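Local coordinates for LytB (Plasmodium falciparum, PDB 4N7B), which catalyses the last step of the DOXP/MEP pathway, reducing HMBPP to isopentenyl and dimethylallyl diphosphate with an iron-sulfur cluster, at residues A[520-523]-A[524-528]. Residues are numbered along the deposited sequence; the frame is centred on the assembly and turned at random.
Sequences WKLP and KNFLH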
loop_
_atom_site.group_PDB
_atom_site.type_symbol
_atom_site.label_atom_id
_atom_site.label_comp_id
_atom_site.label_asym_id
_atom_site.label_seq_id
_atom_site.Cartn_x
_atom_site.Cartn_y
_atom_site.Cartn_z
ATOM N N TRP A 520 -12.661 -10.225 2.032
ATOM C CA TRP A 520 -11.602 -11.174 2.306
ATOM C C TRP A 520 -11.680 -11.680 3.750
ATOM O O TRP A 520 -11.970 -10.927 4.666
ATOM C CB TRP A 520 -10.252 -10.525 2.041
ATOM C CG TRP A 520 -10.130 -9.967 0.638
ATOM C CD1 TRP A 520 -10.810 -10.373 -0.479
ATOM C CD2 TRP A 520 -9.282 -8.894 0.221
ATOM N NE1 TRP A 520 -10.427 -9.619 -1.570
ATOM C CE2 TRP A 520 -9.486 -8.708 -1.164
ATOM C CE3 TRP A 520 -8.361 -8.077 0.885
ATOM C CZ2 TRP A 520 -8.819 -7.736 -1.889
ATOM C CZ3 TRP A 520 -7.686 -7.109 0.154
ATOM C CH2 TRP A 520 -7.917 -6.952 -1.220
ATOM N N LYS A 521 -11.425 -12.967 3.939
ATOM C CA LYS A 521 -11.303 -13.535 5.273
ATOM C C LYS A 521 -9.821 -13.601 5.643
ATOM O O LYS A 521 -8.966 -13.320 4.809
ATOM C CB LYS A 521 -11.920 -14.934 5.298
ATOM C CG LYS A 521 -13.440 -14.932 5.188
ATOM C CD LYS A 521 -14.003 -16.333 5.366
ATOM C CE LYS A 521 -15.431 -16.312 5.936
ATOM N NZ LYS A 521 -16.503 -16.055 4.920
ATOM N N LEU A 522 -9.512 -13.981 6.877
ATOM C CA LEU A 522 -8.123 -14.184 7.277
ATOM C C LEU A 522 -7.520 -15.386 6.551
ATOM O O LEU A 522 -8.247 -16.226 6.020
ATOM C CB LEU A 522 -8.033 -14.391 8.789
ATOM C CG LEU A 522 -8.532 -13.209 9.630
ATOM C CD1 LEU A 522 -8.543 -13.571 11.086
ATOM C CD2 LEU A 522 -7.668 -11.961 9.400
ATOM N N PRO A 523 -6.181 -15.478 6.529
ATOM C CA PRO A 523 -5.482 -16.611 5.909
ATOM C C PRO A 523 -6.053 -17.940 6.390
ATOM O O PRO A 523 -6.315 -18.102 7.575
ATOM C CB PRO A 523 -4.033 -16.425 6.376
ATOM C CG PRO A 523 -3.903 -14.933 6.547
ATOM C CD PRO A 523 -5.242 -14.502 7.107
ATOM N N LYS A 524 -6.253 -18.877 5.473
ATOM C CA LYS A 524 -7.056 -20.051 5.777
ATOM C C LYS A 524 -6.426 -20.980 6.805
ATOM O O LYS A 524 -7.141 -21.591 7.601
ATOM C CB LYS A 524 -7.403 -20.798 4.488
ATOM C CG LYS A 524 -8.421 -20.022 3.670
ATOM C CD LYS A 524 -8.801 -20.705 2.371
ATOM C CE LYS A 524 -9.562 -19.737 1.458
ATOM N NZ LYS A 524 -10.333 -20.454 0.410
ATOM N N ASN A 525 -5.103 -21.088 6.812
ATOM C CA ASN A 525 -4.458 -21.995 7.759
ATOM C C ASN A 525 -4.614 -21.422 9.153
ATOM O O ASN A 525 -4.846 -22.137 10.124
ATOM C CB ASN A 525 -2.983 -22.184 7.426
ATOM C CG ASN A 525 -2.209 -20.903 7.527
ATOM O OD1 ASN A 525 -2.785 -19.817 7.421
ATOM N ND2 ASN A 525 -0.898 -21.010 7.725
ATOM N N PHE A 526 -4.514 -20.108 9.234
ATOM C CA PHE A 526 -4.686 -19.412 10.485
ATOM C C PHE A 526 -6.108 -19.571 11.016
ATOM O O PHE A 526 -6.315 -19.743 12.217
ATOM C CB PHE A 526 -4.364 -17.948 10.277
ATOM C CG PHE A 526 -4.565 -17.122 11.484
ATOM C CD1 PHE A 526 -4.076 -17.549 12.702
ATOM C CD2 PHE A 526 -5.233 -15.918 11.411
ATOM C CE1 PHE A 526 -4.251 -16.799 13.829
ATOM C CE2 PHE A 526 -5.412 -15.157 12.534
ATOM C CZ PHE A 526 -4.918 -15.602 13.753
ATOM N N LEU A 527 -7.090 -19.516 10.119
ATOM C CA LEU A 527 -8.484 -19.741 10.494
ATOM C C LEU A 527 -8.684 -21.152 11.035
ATOM O O LEU A 527 -9.407 -21.352 12.008
ATOM C CB LEU A 527 -9.406 -19.536 9.295
ATOM C CG LEU A 527 -9.729 -18.098 8.899
ATOM C CD1 LEU A 527 -10.493 -18.084 7.588
ATOM C CD2 LEU A 527 -10.534 -17.432 9.998
ATOM N N HIS A 528 -8.044 -22.129 10.402
ATOM C CA HIS A 528 -8.160 -23.514 10.843
ATOM C C HIS A 528 -7.697 -23.650 12.292
ATOM O O HIS A 528 -8.338 -24.327 13.103
ATOM C CB HIS A 528 -7.333 -24.442 9.951
ATOM C CG HIS A 528 -7.576 -25.899 10.211
ATOM N ND1 HIS A 528 -8.714 -26.554 9.787
ATOM C CD2 HIS A 528 -6.832 -26.824 10.864
ATOM C CE1 HIS A 528 -8.656 -27.820 10.159
ATOM N NE2 HIS A 528 -7.526 -28.009 10.815
#
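CG of F526 stands anti to the backbone N (chi1 177°), which turns the ring toward L522, whose own CG lies anti to its carbonyl carbon (chi1 -61°) and whose CD1 reaches the ring. The two side chains cross at a slant, L522 CD1 resting 3.8 Å from F526 CE2. The other leucine, L527, packs against the CB end of L522: its CG lies 4.1 Å from L522 CB, while its CD1 methyl comes to 3.3 Å from the L522 carbonyl O. P523, at the N-cap position, immediately precedes the C-terminal helix 524-533. Its carbonyl O accepts the first turn's i to i+4 bond from L527 N (3.0 Å, 155° at the hydrogen), with L527 N in the carbonyl plane of P523. N525 places OD1 3.8 Å from P523 CB and near F526 N, with which it makes a bent, weak hydrogen bond; its ND2 is held by the carbonyl O of E310. L522 and P523 also touch T240, and F526 touches E243, so all three lie against helix 232-247. The proline side chain can accept no hydrogen bond and contributes none to the first turn; the P523 carbonyl, the apolar contacts and the N525 amide together hold the junction.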